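Local structure of endoglucanase EG-II (Hypocrea jecorina, 3QR3) at residues F15-T18 and T22-T25; P31-N34 and S38-Y41; F60-G65 and D87-G92; I115-P120 and H151-N156. The protein catalyses the endo-hydrolysis of beta-1,4-glucosidic bonds in cellulose, as a glycoside hydrolase family 5 catalytic domain with a TIM-barrel fold. All blocks are in the same frame, centred on the assembly; numbering follows the deposited sequence.

Contact 1: F15-T18 and T22-T25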
loop_
_atom_site.group_PDB
_atom_site.type_symbol
_atom_site.label_atom_id
_atom_site.label_comp_id
_atom_site.label_asym_id
_atom_site.label_seq_id
_atom_site.Cartn_x
_atom_site.Cartn_y
_atom_site.Cartn_z
ATOM N N PHE A 15 -11.180 7.089 1.643
ATOM C CA PHE A 15 -11.591 8.273 2.386
ATOM C C PHE A 15 -12.762 7.862 3.263
ATOM O O PHE A 15 -13.631 7.110 2.832
ATOM C CB PHE A 15 -11.956 9.420 1.455
ATOM C CG PHE A 15 -10.762 10.082 0.828
ATOM C CD1 PHE A 15 -9.517 9.476 0.889
ATOM C CD2 PHE A 15 -10.881 11.301 0.171
ATOM C CE1 PHE A 15 -8.413 10.070 0.317
ATOM C CE2 PHE A 15 -9.773 11.904 -0.407
ATOM C CZ PHE A 15 -8.545 11.289 -0.341
ATOM N N GLY A 16 -12.764 8.337 4.501
ATOM C CA GLY A 16 -13.766 7.916 5.457
ATOM C C GLY A 16 -13.272 6.809 6.379
ATOM O O GLY A 16 -13.995 6.419 7.290
ATOM N N CYS A 17 -12.056 6.303 6.149
ATOM C CA CYS A 17 -11.465 5.309 7.046
ATOM C C CYS A 17 -10.620 5.998 8.113
ATOM O O CYS A 17 -9.798 6.859 7.807
ATOM C CB CYS A 17 -10.580 4.333 6.267
ATOM S SG CYS A 17 -11.461 3.321 5.065
ATOM N N THR A 18 -10.817 5.618 9.365
ATOM C CA THR A 18 -10.003 6.150 10.453
ATOM C C THR A 18 -9.147 5.037 11.061
ATOM O O THR A 18 -9.319 3.872 10.718
ATOM C CB THR A 18 -10.890 6.811 11.512
ATOM O OG1 THR A 18 -12.025 5.976 11.759
ATOM C CG2 THR A 18 -11.392 8.159 11.006
ATOM N N THR A 22 -12.666 1.904 11.459
ATOM C CA THR A 22 -13.986 2.316 10.993
ATOM C C THR A 22 -13.865 2.998 9.642
ATOM O O THR A 22 -13.198 4.029 9.514
ATOM C CB THR A 22 -14.672 3.292 11.971
ATOM O OG1 THR A 22 -14.765 2.681 13.258
ATOM C CG2 THR A 22 -16.093 3.636 11.489
ATOM N N CYS A 23 -14.501 2.415 8.632
ATOM C CA CYS A 23 -14.633 3.074 7.335
ATOM C C CYS A 23 -16.103 3.413 7.077
ATOM O O CYS A 23 -16.937 2.520 6.936
ATOM C CB CYS A 23 -14.096 2.182 6.216
ATOM S SG CYS A 23 -12.296 1.899 6.282
ATOM N N VAL A 24 -16.418 4.701 7.030
ATOM C CA VAL A 24 -17.773 5.157 6.744
ATOM C C VAL A 24 -17.966 5.162 5.240
ATOM O O VAL A 24 -17.428 6.025 4.546
ATOM C CB VAL A 24 -17.980 6.595 7.257
ATOM C CG1 VAL A 24 -19.424 7.037 7.029
ATOM C CG2 VAL A 24 -17.593 6.682 8.726
ATOM N N THR A 25 -18.734 4.215 4.717
ATOM C CA THR A 25 -18.780 4.043 3.262
ATOM C C THR A 25 -19.407 5.215 2.515
ATOM O O THR A 25 -19.122 5.435 1.339
ATOM C CB THR A 25 -19.485 2.737 2.840
ATOM O OG1 THR A 25 -20.815 2.715 3.366
ATOM C CG2 THR A 25 -18.705 1.537 3.353
HETATM O O HOH W 1 -14.717 5.033 4.216
#
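The carbonyl oxygen of T22 is gripped twice by F15-T18: T18 N donates to T22 O at 2.9 Å, tilted 22° from the carbonyl plane, and the CA-H of C17 turns onto the same oxygen, with C17 CA 3.3 Å from T22 O. The equivalent pair of contacts recurs at the other end, where V24 N reaches G16 O at 3.0 Å in a nearly straight bond (166°) that comes from above the carbonyl plane, while C23 CA lies 3.4 Å from that oxygen. C17 and C23 therefore face each other as a non-hydrogen-bonded antiparallel pair, a single bridge flanked by two backbone bonds. Their CA atoms are only 3.9 Å apart, and the side chains close the pair covalently: C17 SG and C23 SG are joined at 2.0 Å, with a right-handed chi3 of 113°. Each sulfur sits beside its own backbone N, opposite the carbonyl carbon, which carries the two to the same side of the bridge. G16, with positive phi, passes V24 O so closely that any side chain would clash with it. Beyond the bridge, a water donates to F15 O at 2.7 Å and more weakly to V24 O, continuing the connection where the backbones part. The side chains of T18 and T22 lie side by side, pointing the same way, and the hydroxyl of each is hydrogen-bonded to the carboxylate of D20 in the intervening turn. The whole is a small hairpin-like turn, a single antiparallel bridge closed by a disulfide, set in the loop that follows the first strand of the TIM barrel.

Contact 2: P31-N34 and S38-Y41. With SO4 (sulfate ion), chain H.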
loop_
_atom_site.group_PDB
_atom_site.type_symbol
_atom_site.label_atom_id
_atom_site.label_comp_id
_atom_site.label_asym_id
_atom_site.label_seq_id
_atom_site.Cartn_x
_atom_site.Cartn_y
_atom_site.Cartn_z
ATOM N N PRO A 31 -11.082 7.897 -6.811
ATOM C CA PRO A 31 -10.394 8.575 -7.916
ATOM C C PRO A 31 -10.733 7.953 -9.279
ATOM O O PRO A 31 -9.838 7.584 -10.039
ATOM C CB PRO A 31 -8.909 8.353 -7.584
ATOM C CG PRO A 31 -8.882 7.044 -6.842
ATOM C CD PRO A 31 -10.226 6.897 -6.142
ATOM N N LEU A 32 -12.024 7.822 -9.559
ATOM C CA LEU A 32 -12.503 7.438 -10.882
ATOM C C LEU A 32 -13.330 8.608 -11.400
ATOM O O LEU A 32 -14.347 8.977 -10.791
ATOM C CB LEU A 32 -13.376 6.190 -10.814
ATOM C CG LEU A 32 -12.656 4.872 -10.582
ATOM C CD1 LEU A 32 -13.659 3.773 -10.277
ATOM C CD2 LEU A 32 -11.800 4.509 -11.803
ATOM N N LYS A 33 -12.892 9.187 -12.508
ATOM C CA LYS A 33 -13.466 10.440 -12.990
ATOM C C LYS A 33 -14.989 10.396 -13.087
ATOM O O LYS A 33 -15.667 11.319 -12.633
ATOM C CB LYS A 33 -12.854 10.842 -14.330
ATOM C CG LYS A 33 -13.233 12.253 -14.768
ATOM C CD LYS A 33 -12.436 12.694 -15.982
ATOM C CE LYS A 33 -12.800 14.117 -16.401
ATOM N NZ LYS A 33 -12.003 14.539 -17.592
ATOM N N ASN A 34 -15.525 9.326 -13.669
ATOM C CA ASN A 34 -16.970 9.231 -13.866
ATOM C C ASN A 34 -17.626 8.255 -12.894
ATOM O O ASN A 34 -18.516 7.497 -13.272
ATOM C CB ASN A 34 -17.313 8.857 -15.315
ATOM C CG ASN A 34 -18.719 9.311 -15.722
ATOM O OD1 ASN A 34 -19.184 10.369 -15.305
ATOM N ND2 ASN A 34 -19.396 8.505 -16.539
ATOM N N SER A 38 -21.278 12.414 -12.839
ATOM C CA SER A 38 -20.935 13.837 -12.863
ATOM C C SER A 38 -19.697 14.063 -13.725
ATOM O O SER A 38 -19.433 15.180 -14.185
ATOM C CB SER A 38 -20.675 14.346 -11.441
ATOM O OG SER A 38 -19.453 13.820 -10.931
ATOM N N ASN A 39 -18.928 12.993 -13.924
ATOM C CA ASN A 39 -17.672 13.055 -14.678
ATOM C C ASN A 39 -16.679 14.080 -14.144
ATOM O O ASN A 39 -15.881 14.634 -14.905
ATOM C CB ASN A 39 -17.911 13.309 -16.171
ATOM C CG ASN A 39 -16.701 12.933 -17.024
ATOM O OD1 ASN A 39 -16.120 11.869 -16.845
ATOM N ND2 ASN A 39 -16.316 13.812 -17.947
ATOM N N ASN A 40 -16.715 14.335 -12.841
ATOM C CA ASN A 40 -15.735 15.248 -12.266
ATOM C C ASN A 40 -15.232 14.810 -10.897
ATOM O O ASN A 40 -14.816 15.639 -10.085
ATOM C CB ASN A 40 -16.249 16.693 -12.241
ATOM C CG ASN A 40 -17.546 16.831 -11.484
ATOM O OD1 ASN A 40 -17.845 16.025 -10.598
ATOM N ND2 ASN A 40 -18.331 17.855 -11.826
ATOM N N TYR A 41 -15.268 13.506 -10.636
ATOM C CA TYR A 41 -14.499 12.971 -9.521
ATOM C C TYR A 41 -13.027 12.999 -9.949
ATOM O O TYR A 41 -12.731 13.178 -11.130
ATOM C CB TYR A 41 -14.960 11.553 -9.142
ATOM C CG TYR A 41 -16.103 11.503 -8.132
ATOM C CD1 TYR A 41 -17.208 12.347 -8.244
ATOM C CD2 TYR A 41 -16.077 10.603 -7.076
ATOM C CE1 TYR A 41 -18.254 12.292 -7.320
ATOM C CE2 TYR A 41 -17.117 10.539 -6.148
ATOM C CZ TYR A 41 -18.201 11.388 -6.278
ATOM O OH TYR A 41 -19.226 11.320 -5.362
HETATM S S SO4 H . -19.402 20.074 -14.625
HETATM O O1 SO4 H . -20.565 19.829 -13.770
HETATM O O2 SO4 H . -19.722 19.700 -15.999
HETATM O O3 SO4 H . -19.039 21.489 -14.563
HETATM O O4 SO4 H . -18.258 19.281 -14.189
HETATM O O HOH W 2 -18.365 11.189 -11.336
#
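K33 and N39 lie across each other at a slant, the lysine's extended aliphatic chain running past the asparagine: K33 CG approaches N39 OD1 at 3.6 Å, and K33 CE stands 3.5 Å from the backbone oxygen N39 O. With CG anti to the backbone N (chi1 -170°) and the chain extended beyond it, the lysine meets N39 with its methylenes. N34 crosses N39 at about a right angle. The two amide planes are 85° apart, and N34 OD1 is brought within 3.3 Å of N39 CB. Y41 behaves differently, touching through the root of its side chain, where Y41 CB packs 3.1 Å from L32 O, while the ring leads away to meet Y29 and F35. Under these side chains the backbones are tied at K33 O. Y41 N donates to K33 O at 3.0 Å, in the carbonyl plane and on a lone pair, though bent to 142° at the hydrogen. A water also donates to K33 O and, with its other hydrogen, to S38 OG. That hydroxyl in turn donates a hydrogen bond to N40 OD1 at 2.7 Å, so the N40 amide is held through its oxygen while N40 ND2 donates to O4 of a sulfate at 2.8 Å. The sulfate probably came from the crystallisation liquor, and a second one lies near the Y41 side chain. The chemistry is that of a polar surface turn, tied across by one carbonyl, K33 O, which takes the Y41 N-H and a water; the lysine methylenes lie along N39, Y41 adds its CB, and the turn can offer an amide N-H to an anion.

Contact 3: F60-G65 and D87-G92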
loop_
_atom_site.group_PDB
_atom_site.type_symbol
_atom_site.label_atom_id
_atom_site.label_comp_id
_atom_site.label_asym_id
_atom_site.label_seq_id
_atom_site.Cartn_x
_atom_site.Cartn_y
_atom_site.Cartn_z
ATOM N N PHE A 60 1.336 0.910 -8.600
ATOM C CA PHE A 60 0.410 1.781 -7.872
ATOM C C PHE A 60 -0.257 1.000 -6.765
ATOM O O PHE A 60 -0.472 -0.201 -6.883
ATOM C CB PHE A 60 -0.623 2.405 -8.815
ATOM C CG PHE A 60 0.014 3.207 -9.903
ATOM C CD1 PHE A 60 0.536 4.453 -9.632
ATOM C CD2 PHE A 60 0.157 2.680 -11.172
ATOM C CE1 PHE A 60 1.174 5.193 -10.620
ATOM C CE2 PHE A 60 0.781 3.411 -12.171
ATOM C CZ PHE A 60 1.294 4.671 -11.890
ATOM N N ARG A 61 -0.554 1.690 -5.675
ATOM C CA ARG A 61 -1.249 1.090 -4.557
ATOM C C ARG A 61 -2.625 1.727 -4.500
ATOM O O ARG A 61 -2.754 2.954 -4.613
ATOM C CB ARG A 61 -0.476 1.369 -3.276
ATOM C CG ARG A 61 -1.033 0.721 -2.021
ATOM C CD ARG A 61 0.080 0.677 -0.993
ATOM N NE ARG A 61 -0.279 0.140 0.319
ATOM C CZ ARG A 61 -0.716 0.872 1.336
ATOM N NH1 ARG A 61 -0.929 2.181 1.189
ATOM N NH2 ARG A 61 -0.965 0.285 2.497
ATOM N N LEU A 62 -3.651 0.896 -4.335
ATOM C CA LEU A 62 -5.037 1.357 -4.419
ATOM C C LEU A 62 -5.774 1.066 -3.119
ATOM O O LEU A 62 -6.429 0.019 -2.978
ATOM C CB LEU A 62 -5.749 0.676 -5.591
ATOM C CG LEU A 62 -5.049 0.692 -6.960
ATOM C CD1 LEU A 62 -5.922 0.017 -8.022
ATOM C CD2 LEU A 62 -4.709 2.110 -7.395
ATOM N N PRO A 63 -5.663 1.989 -2.156
ATOM C CA PRO A 63 -6.273 1.827 -0.836
ATOM C C PRO A 63 -7.778 1.770 -0.938
ATOM O O PRO A 63 -8.364 2.564 -1.674
ATOM C CB PRO A 63 -5.873 3.113 -0.104
ATOM C CG PRO A 63 -4.712 3.627 -0.826
ATOM C CD PRO A 63 -4.921 3.251 -2.262
ATOM N N VAL A 64 -8.395 0.850 -0.202
ATOM C CA VAL A 64 -9.851 0.775 -0.169
ATOM C C VAL A 64 -10.315 0.227 1.170
ATOM O O VAL A 64 -9.641 -0.610 1.788
ATOM C CB VAL A 64 -10.413 -0.078 -1.324
ATOM C CG1 VAL A 64 -9.797 -1.462 -1.301
ATOM C CG2 VAL A 64 -11.954 -0.154 -1.230
ATOM N N GLY A 65 -11.459 0.718 1.629
ATOM C CA GLY A 65 -12.008 0.272 2.893
ATOM C C GLY A 65 -12.619 -1.110 2.778
ATOM O O GLY A 65 -13.322 -1.416 1.815
ATOM N N ASP A 87 -12.859 -2.368 -9.233
ATOM C CA ASP A 87 -12.149 -3.088 -10.292
ATOM C C ASP A 87 -11.802 -2.194 -11.480
ATOM O O ASP A 87 -10.826 -2.448 -12.190
ATOM C CB ASP A 87 -12.923 -4.320 -10.772
ATOM C CG ASP A 87 -12.097 -5.183 -11.728
ATOM O OD1 ASP A 87 -10.950 -5.519 -11.377
ATOM O OD2 ASP A 87 -12.578 -5.505 -12.835
ATOM N N GLN A 88 -12.587 -1.142 -11.706
ATOM C CA GLN A 88 -12.269 -0.228 -12.798
ATOM C C GLN A 88 -10.921 0.429 -12.545
ATOM O O GLN A 88 -10.137 0.633 -13.469
ATOM C CB GLN A 88 -13.346 0.857 -12.983
ATOM C CG GLN A 88 -14.663 0.357 -13.532
ATOM C CD GLN A 88 -15.729 1.449 -13.545
ATOM O OE1 GLN A 88 -15.421 2.633 -13.666
ATOM N NE2 GLN A 88 -16.982 1.049 -13.421
ATOM N N LEU A 89 -10.658 0.776 -11.294
ATOM C CA LEU A 89 -9.388 1.408 -10.951
ATOM C C LEU A 89 -8.248 0.375 -11.056
ATOM O O LEU A 89 -7.168 0.662 -11.579
ATOM C CB LEU A 89 -9.462 2.018 -9.548
ATOM C CG LEU A 89 -8.236 2.802 -9.078
ATOM C CD1 LEU A 89 -7.988 3.992 -9.998
ATOM C CD2 LEU A 89 -8.426 3.251 -7.633
ATOM N N VAL A 90 -8.514 -0.834 -10.588
ATOM C CA VAL A 90 -7.549 -1.933 -10.697
ATOM C C VAL A 90 -7.155 -2.236 -12.149
ATOM O O VAL A 90 -5.973 -2.327 -12.468
ATOM C CB VAL A 90 -8.089 -3.228 -10.041
ATOM C CG1 VAL A 90 -7.097 -4.383 -10.215
ATOM C CG2 VAL A 90 -8.377 -2.993 -8.568
ATOM N N GLN A 91 -8.147 -2.390 -13.027
ATOM C CA GLN A 91 -7.867 -2.654 -14.434
ATOM C C GLN A 91 -7.165 -1.480 -15.115
ATOM O O GLN A 91 -6.332 -1.680 -15.991
ATOM C CB GLN A 91 -9.138 -3.052 -15.192
ATOM C CG GLN A 91 -9.804 -4.320 -14.662
ATOM C CD GLN A 91 -8.828 -5.489 -14.527
ATOM O OE1 GLN A 91 -7.947 -5.680 -15.363
ATOM N NE2 GLN A 91 -8.982 -6.270 -13.462
ATOM N N GLY A 92 -7.478 -0.259 -14.698
ATOM C CA GLY A 92 -6.826 0.901 -15.275
ATOM C C GLY A 92 -5.342 0.859 -14.977
ATOM O O GLY A 92 -4.497 1.176 -15.817
#
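Flat groups take no part where L62 meets L89 and V90; those of helix segment 87-92 lie on the side turned from the strand, where Q91 NE2 donates to D87 OD1 at 3.0 Å. There the carboxylate oxygen is met on its syn side and lies almost in the Q91 amide plane, only 6° out of it, and the bond is nearly straight at 171°. The contact itself is purely aliphatic. L62 and L89 reach toward each other tip to tip, and the two methyls of L62 divide the work. L62 CD1 comes against the helix backbone, 3.7 Å from V90 CA, and also rests 3.8 Å from L89 CG and 3.9 Å from V90 CG2. L62 CD2 meets L89 CD2 at 3.9 Å. L89 extends its CG anti to the backbone N (chi1 -176°), which sends the branch out toward the strand. Replacing L62 by an alanine would probably open a gap between strand and helix and leave the branch of L89 freer to turn. Strand and helix also share a polar bond, L62 O to the hydroxyl of Y86. R61, the residue before L62 in the strand, points to the other side of the sheet and forms a salt bridge with E260. L62 also touches I10 of strand 5-11 and C100 of strand 99-104, and L89 touches M48 of helix 44-55. Strand 59-64 thus lies between two parallel barrel strands, with helix 80-95 packed on its outer face as part of the beta-alpha-beta crossover to strand 99-104, and helix 44-55 adjoining.

Contact 4: I115-P120 and H151-N156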
loop_
_atom_site.group_PDB
_atom_site.type_symbol
_atom_site.label_atom_id
_atom_site.label_comp_id
_atom_site.label_asym_id
_atom_site.label_seq_id
_atom_site.Cartn_x
_atom_site.Cartn_y
_atom_site.Cartn_z
ATOM N N ILE A 115 -9.110 -7.772 14.265
ATOM C CA ILE A 115 -9.272 -9.050 13.589
ATOM C C ILE A 115 -8.596 -10.165 14.394
ATOM O O ILE A 115 -7.401 -10.102 14.676
ATOM C CB ILE A 115 -8.661 -9.017 12.175
ATOM C CG1 ILE A 115 -9.365 -7.972 11.301
ATOM C CG2 ILE A 115 -8.749 -10.374 11.520
ATOM C CD1 ILE A 115 -8.538 -7.620 10.037
ATOM N N GLY A 116 -9.380 -11.165 14.778
ATOM C CA GLY A 116 -8.868 -12.326 15.481
ATOM C C GLY A 116 -8.540 -12.073 16.940
ATOM O O GLY A 116 -8.035 -12.955 17.624
ATOM N N GLN A 117 -8.818 -10.866 17.416
ATOM C CA GLN A 117 -8.480 -10.492 18.786
ATOM C C GLN A 117 -9.609 -9.680 19.434
ATOM O O GLN A 117 -9.369 -8.657 20.081
ATOM C CB GLN A 117 -7.145 -9.727 18.809
ATOM C CG GLN A 117 -6.007 -10.519 18.142
ATOM C CD GLN A 117 -4.695 -9.745 18.012
ATOM O OE1 GLN A 117 -4.380 -8.867 18.817
ATOM N NE2 GLN A 117 -3.920 -10.087 16.993
ATOM N N GLY A 118 -10.839 -10.159 19.264
ATOM C CA GLY A 118 -11.997 -9.483 19.827
ATOM C C GLY A 118 -12.936 -8.921 18.771
ATOM O O GLY A 118 -14.132 -8.813 19.005
ATOM N N GLY A 119 -12.390 -8.562 17.611
ATOM C CA GLY A 119 -13.189 -8.074 16.496
ATOM C C GLY A 119 -13.586 -9.236 15.603
ATOM O O GLY A 119 -13.870 -10.321 16.099
ATOM N N PRO A 120 -13.604 -9.023 14.278
ATOM C CA PRO A 120 -13.928 -10.103 13.335
ATOM C C PRO A 120 -13.079 -11.352 13.588
ATOM O O PRO A 120 -11.978 -11.237 14.105
ATOM C CB PRO A 120 -13.565 -9.497 11.980
ATOM C CG PRO A 120 -13.713 -8.023 12.182
ATOM C CD PRO A 120 -13.291 -7.759 13.593
ATOM N N HIS A 151 -1.683 -1.998 14.257
ATOM C CA HIS A 151 -1.055 -1.340 15.392
ATOM C C HIS A 151 -1.696 -1.807 16.690
ATOM O O HIS A 151 -2.888 -2.111 16.729
ATOM C CB HIS A 151 -1.169 0.180 15.273
ATOM C CG HIS A 151 -2.583 0.688 15.301
ATOM N ND1 HIS A 151 -3.222 1.045 16.468
ATOM C CD2 HIS A 151 -3.476 0.896 14.303
ATOM C CE1 HIS A 151 -4.449 1.456 16.190
ATOM N NE2 HIS A 151 -4.627 1.385 14.882
ATOM N N ASP A 152 -0.898 -1.849 17.749
ATOM C CA ASP A 152 -1.388 -2.249 19.053
ATOM C C ASP A 152 -2.164 -3.562 18.972
ATOM O O ASP A 152 -3.220 -3.698 19.574
ATOM C CB ASP A 152 -2.264 -1.137 19.635
ATOM C CG ASP A 152 -1.571 0.220 19.601
ATOM O OD1 ASP A 152 -0.584 0.397 20.342
ATOM O OD2 ASP A 152 -2.009 1.107 18.831
ATOM N N VAL A 153 -1.648 -4.523 18.208
ATOM C CA VAL A 153 -2.221 -5.867 18.213
ATOM C C VAL A 153 -1.212 -6.863 18.799
ATOM O O VAL A 153 -0.033 -6.542 18.937
ATOM C CB VAL A 153 -2.645 -6.321 16.797
ATOM C CG1 VAL A 153 -3.570 -5.284 16.149
ATOM C CG2 VAL A 153 -1.414 -6.574 15.916
ATOM N N ASN A 154 -1.685 -8.051 19.169
ATOM C CA ASN A 154 -0.798 -9.151 19.550
ATOM C C ASN A 154 -0.143 -9.679 18.285
ATOM O O ASN A 154 -0.820 -10.241 17.421
ATOM C CB ASN A 154 -1.593 -10.271 20.242
ATOM C CG ASN A 154 -0.702 -11.426 20.718
ATOM O OD1 ASN A 154 0.036 -12.027 19.936
ATOM N ND2 ASN A 154 -0.780 -11.738 22.005
ATOM N N ILE A 155 1.167 -9.488 18.161
ATOM C CA ILE A 155 1.850 -9.834 16.927
ATOM C C ILE A 155 1.841 -11.334 16.638
ATOM O O ILE A 155 1.877 -11.740 15.473
ATOM C CB ILE A 155 3.310 -9.300 16.895
ATOM C CG1 ILE A 155 3.877 -9.407 15.476
ATOM C CG2 ILE A 155 4.185 -10.054 17.881
ATOM C CD1 ILE A 155 3.080 -8.656 14.437
ATOM N N ASN A 156 1.799 -12.158 17.682
ATOM C CA ASN A 156 1.801 -13.604 17.483
ATOM C C ASN A 156 0.484 -14.034 16.864
ATOM O O ASN A 156 0.447 -14.774 15.884
ATOM C CB ASN A 156 2.024 -14.348 18.808
ATOM C CG ASN A 156 3.322 -13.961 19.483
ATOM O OD1 ASN A 156 4.405 -14.299 19.007
ATOM N ND2 ASN A 156 3.222 -13.249 20.598
#
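Hydrogen bonding dominates where the side-chain amide of Q117 meets the backbone of N154. N154 N donates to Q117 OE1 at 2.8 Å and 162°, tilted 18° from the plane of the amide carbonyl, and Q117 NE2 returns a weak bond to N154 O at 3.1 Å. One primary amide thus addresses both the N-H and the C=O of a single residue, which helps fix the rotation of the Q117 amide. The reach comes from a chain extended beyond CG, with CG beside the backbone N (chi1 -55°). A leucine in place of Q117 would probably leave N154 N-H without its acceptor and the carbonyl of N154 without its weak donor. Van der Waals contacts gather round the same oxygen: Q117 OE1 lies 3.4 Å from N154 CB and 3.7 Å from V153 CB. The side chains of Q117 and N154 cross at about a right angle, their amide planes roughly perpendicular.

Capping bonds form the third group. N154 is the N-cap of the following helix, its OD1 accepting weakly from N156 N at 2.9 Å and also from T157 N. Separate bonds lie within each segment: H151 ND1 donates in its ring plane to D152 OD2 at 2.7 Å, on the anti side of the carboxylate, and G116 N donates to P120 O at 2.7 Å, holding the turn that carries Q117. The contact joins the loop between strand 113-114 and helix 122-136 to the start of helix 155-171, with Q117 resting on T157 and W158 and V153 reaching R109 of strand 109-110.

Overall arrangement
Contact 3 touches both contact 1 and contact 2. Both sulfurs of contact 1, C17 SG and C23 SG, pack 3.8 Å from G65 CA, just after strand 59-64, while the helix of contact 3 receives contact 2, with P31 CG 3.9 Å from L89 CD2. Contacts 1 and 2 belong to the one long loop after strand 5-11, their centres about 20 Å apart. Contact 4 stands apart, its nearest atoms about 7 Å from contact 1 and its centre about 36 Å from that of contact 2. In this family the active site lies at the C-terminal ends of the barrel strands, the rim to which the disulfide loop of contact 1 belongs.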